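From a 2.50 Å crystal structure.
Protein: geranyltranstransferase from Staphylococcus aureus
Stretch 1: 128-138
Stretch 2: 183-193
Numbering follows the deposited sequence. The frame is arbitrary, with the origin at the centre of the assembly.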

# COMPACT_ATOMS: atom_id res chain seq x y z
N ARG A 128 10.67 17.50 -5.95
CA ARG A 128 10.85 17.94 -7.33
C ARG A 128 9.50 18.16 -8.03
O ARG A 128 9.42 18.80 -9.08
N LEU A 129 8.43 17.63 -7.43
CA LEU A 129 7.08 17.75 -7.96
C LEU A 129 6.20 18.57 -7.04
O LEU A 129 6.36 18.55 -5.83
N THR A 130 5.27 19.30 -7.64
CA THR A 130 4.27 20.05 -6.88
C THR A 130 3.33 19.08 -6.21
O THR A 130 3.28 17.89 -6.56
N ASP A 131 2.56 19.57 -5.24
CA ASP A 131 1.57 18.75 -4.58
C ASP A 131 0.47 18.29 -5.55
O ASP A 131 -0.03 17.16 -5.45
N GLU A 132 0.13 19.16 -6.50
CA GLU A 132 -0.85 18.82 -7.52
C GLU A 132 -0.40 17.59 -8.36
O GLU A 132 -1.16 16.65 -8.54
N VAL A 133 0.85 17.59 -8.83
CA VAL A 133 1.34 16.48 -9.64
C VAL A 133 1.49 15.23 -8.77
O VAL A 133 1.23 14.11 -9.22
N LYS A 134 1.90 15.42 -7.52
CA LYS A 134 2.08 14.31 -6.58
C LYS A 134 0.79 13.54 -6.36
O LYS A 134 0.79 12.31 -6.35
N ILE A 135 -0.31 14.26 -6.19
CA ILE A 135 -1.62 13.64 -6.05
C ILE A 135 -1.96 12.81 -7.30
O ILE A 135 -2.37 11.66 -7.18
N LYS A 136 -1.74 13.37 -8.48
CA LYS A 136 -2.04 12.70 -9.74
C LYS A 136 -1.32 11.36 -9.86
O LYS A 136 -1.95 10.34 -10.19
N VAL A 137 -0.01 11.37 -9.58
CA VAL A 137 0.79 10.16 -9.59
C VAL A 137 0.29 9.14 -8.56
O VAL A 137 0.11 7.96 -8.89
N LEU A 138 0.07 9.59 -7.33
CA LEU A 138 -0.38 8.71 -6.24
C LEU A 138 -1.72 8.08 -6.56
O LEU A 138 -1.90 6.87 -6.41
N THR A 183 1.09 1.03 -17.87
CA THR A 183 0.33 2.23 -18.16
C THR A 183 0.59 3.32 -17.12
O THR A 183 0.58 4.51 -17.45
N PHE A 184 0.79 2.92 -15.86
CA PHE A 184 1.19 3.88 -14.85
C PHE A 184 2.52 4.55 -15.24
O PHE A 184 2.63 5.77 -15.18
N ALA A 185 3.50 3.74 -15.64
CA ALA A 185 4.81 4.25 -16.03
C ALA A 185 4.71 5.36 -17.06
O ALA A 185 5.24 6.46 -16.83
N VAL A 186 4.01 5.13 -18.17
CA VAL A 186 3.99 6.18 -19.20
C VAL A 186 3.08 7.35 -18.85
O VAL A 186 3.43 8.49 -19.19
N MET A 187 1.96 7.08 -18.16
CA MET A 187 0.97 8.13 -17.86
C MET A 187 1.37 9.00 -16.66
O MET A 187 1.08 10.20 -16.64
N SER A 188 2.03 8.40 -15.67
CA SER A 188 2.63 9.19 -14.60
C SER A 188 3.63 10.18 -15.23
O SER A 188 3.66 11.37 -14.87
N ALA A 189 4.41 9.70 -16.20
CA ALA A 189 5.34 10.58 -16.92
C ALA A 189 4.59 11.67 -17.67
O ALA A 189 4.93 12.86 -17.59
N ALA A 190 3.54 11.29 -18.37
CA ALA A 190 2.76 12.26 -19.12
C ALA A 190 2.25 13.34 -18.19
O ALA A 190 2.15 14.52 -18.58
N ASP A 191 1.92 12.93 -16.96
CA ASP A 191 1.42 13.84 -15.92
C ASP A 191 2.50 14.77 -15.35
O ASP A 191 2.26 15.96 -15.12
N ILE A 192 3.70 14.23 -15.12
CA ILE A 192 4.82 15.05 -14.69
C ILE A 192 5.18 16.05 -15.80
O ILE A 192 5.44 17.23 -15.51
N ALA A 193 5.16 15.59 -17.05
CA ALA A 193 5.48 16.45 -18.20
C ALA A 193 4.40 17.48 -18.48
O ALA A 193 4.64 18.48 -19.15

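In geranyltranstransferase, helix 131-138 packs nearly antiparallel to helix 183-193, with 166° between their N-to-C directions and a closest axial approach of 9.5 Å, so successive turns of one meet turns of the other in reverse order: Val-133 lies opposite Ile-192 (CA to CA 6.3 Å) and Val-137 opposite Ser-188 (CA to CA 5.4 Å). The contact buries 362 Å², both sides summed, and no direct hydrogen bond crosses it.

Ile-192 is the hub of the apolar contacts. Its CA-to-CB bond points sideways, but the side chain, with chi1 m and chi2 t, places CG1 within reach of three residues of the first stretch. Val-133, pointing toward the second helix with chi1 t, brings CG1 to 3.8 Å from Ile-192 CG1. Leu-129, in the loop before the helix, also points toward the second stretch; with chi1 m and chi2 t, its CD2 stands 4.1 Å from Ile-192 CG1. Val-137 adds a looser contact, CG2 to Ile-192 CG1 at 4.4 Å. Val-133 and Val-137, one helical turn apart, both reach Ile-192, and Leu-129 joins them from the loop ahead of the helix. Val-137, chi1 t and sideways, has the largest covered area of any residue here, 75 Å². Its CG1 lies 3.5 Å from Phe-184 CZ, its CG2 lies nearer than CG1 to Ile-192, and both methyls come close to Ser-188 CB, Val-137 CG1 at 4.3 Å and CG2 at 4.4 Å. The short Ser-188 side chain accompanies the closest of the listed backbone approaches.

The aromatic contact is made by Phe-184, which also starts out sideways, yet chi1 t and chi2 of -97° carry the end of its ring nearer to the first helix. There the ring edge meets the backbone, with Val-137 O near the ring plane and 3.3 Å from Phe-184 CE2. The carbonyl thus faces the ring's C-H rim rather than its face.

Among the polar residues, Asp-191 points toward the first helix, chi1 m, and has 68 Å² covered. Its contact with Lys-136 is through the base of the lysine side chain, Lys-136 CB to Asp-191 OD2 at 3.9 Å, and the carboxylate is hydrogen-bonded to partners outside the two stretches. Lys-136, also pointing toward the second helix, extends with chi1 m and chi2 to chi4 all t. Its ammonium group reaches the second helix through water 1, which accepts from Lys-136 NZ at 3.0 Å and donates to Asp-191 O at 2.6 Å. This water links the lysine side chain to the backbone of the second helix, where no direct hydrogen bond forms. Asp-191 O also lies 4.1 Å from Val-133 CG1.

Within the first stretch, Thr-130, chi1 p, caps the helix: Val-133 N donates to Thr-130 OG1 at 3.2 Å, satisfying an amide of the first turn. Lys-134 points away from the second helix, and its NZ forms a long salt bridge with Asp-131 OD2 at 3.7 Å. Leu-138 likewise points away, leaving Val-133, Lys-136 and Val-137 as this helix's contacting residues.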

# COMPACT_ATOMS: atom_id res chain seq x y z
CB ARG A 128 11.75 16.97 -8.09
CG ARG A 128 13.01 16.60 -7.32
CD ARG A 128 14.27 16.50 -8.15
NE ARG A 128 14.74 15.12 -8.25
CZ ARG A 128 15.90 14.66 -7.77
NH1 ARG A 128 16.21 13.37 -7.92
NH2 ARG A 128 16.74 15.46 -7.13
CB LEU A 129 6.44 16.37 -8.16
CG LEU A 129 7.26 15.15 -8.60
CD1 LEU A 129 6.43 13.89 -8.51
CD2 LEU A 129 7.82 15.32 -10.02
CB THR A 130 3.44 20.99 -7.81
OG1 THR A 130 2.66 20.20 -8.72
CG2 THR A 130 4.36 21.84 -8.72
CB ASP A 131 1.03 19.47 -3.34
CG ASP A 131 2.08 19.59 -2.23
OD1 ASP A 131 1.83 20.33 -1.25
OD2 ASP A 131 3.18 18.97 -2.26
CB GLU A 132 -1.19 20.05 -8.38
CG GLU A 132 -1.43 19.78 -9.86
CD GLU A 132 -2.70 20.41 -10.38
OE1 GLU A 132 -2.61 21.45 -11.07
OE2 GLU A 132 -3.80 19.86 -10.10
CB VAL A 133 2.67 16.85 -10.39
CG1 VAL A 133 3.21 15.69 -11.17
CG2 VAL A 133 2.45 18.03 -11.32
CB LYS A 134 2.59 14.82 -5.24
CG LYS A 134 4.09 15.00 -5.16
CD LYS A 134 4.50 15.24 -3.73
CE LYS A 134 4.97 16.66 -3.52
NZ LYS A 134 6.03 16.61 -2.51
CB ILE A 135 -2.72 14.70 -5.72
CG1 ILE A 135 -2.51 15.26 -4.31
CG2 ILE A 135 -4.11 14.12 -5.83
CD1 ILE A 135 -2.35 14.21 -3.20
CB LYS A 136 -1.70 13.58 -10.92
CG LYS A 136 -2.67 14.70 -11.14
CD LYS A 136 -2.40 15.36 -12.47
CE LYS A 136 -2.83 16.81 -12.47
NZ LYS A 136 -2.52 17.42 -13.79
CB VAL A 137 2.29 10.47 -9.37
CG1 VAL A 137 3.12 9.19 -9.36
CG2 VAL A 137 2.80 11.38 -10.46
CB LEU A 138 -0.47 9.48 -4.91
CG LEU A 138 0.83 9.68 -4.15
CD1 LEU A 138 0.75 10.93 -3.29
CD2 LEU A 138 1.17 8.47 -3.29
CB THR A 183 -1.18 1.90 -18.26
OG1 THR A 183 -1.38 1.01 -19.36
CG2 THR A 183 -2.01 3.12 -18.64
CB PHE A 184 1.33 3.25 -13.45
CG PHE A 184 1.96 4.17 -12.45
CD1 PHE A 184 3.32 4.09 -12.18
CD2 PHE A 184 1.21 5.18 -11.86
CE1 PHE A 184 3.92 4.98 -11.30
CE2 PHE A 184 1.79 6.07 -10.99
CZ PHE A 184 3.15 5.97 -10.70
CB ALA A 185 5.74 3.13 -16.53
CB VAL A 186 3.85 5.66 -20.69
CG1 VAL A 186 3.98 4.15 -20.79
CG2 VAL A 186 2.60 6.22 -21.42
CB MET A 187 -0.44 7.55 -17.64
CG MET A 187 -1.07 6.87 -18.86
SD MET A 187 -0.99 7.82 -20.43
CE MET A 187 -2.26 9.05 -20.07
CB SER A 188 3.30 8.31 -13.54
OG SER A 188 4.52 7.76 -14.03
CB ALA A 189 6.25 9.78 -17.86
CB ALA A 190 1.63 11.59 -19.83
CB ASP A 191 0.73 13.05 -14.80
CG ASP A 191 -0.73 12.75 -15.11
OD1 ASP A 191 -1.27 13.35 -16.07
OD2 ASP A 191 -1.42 11.94 -14.46
CB ILE A 192 6.01 14.18 -14.30
CG1 ILE A 192 5.69 13.42 -13.01
CG2 ILE A 192 7.28 15.04 -14.16
CD1 ILE A 192 6.39 12.08 -12.91
CB ALA A 193 5.74 15.61 -19.43
O HOH W 1 -0.13 16.96 -15.49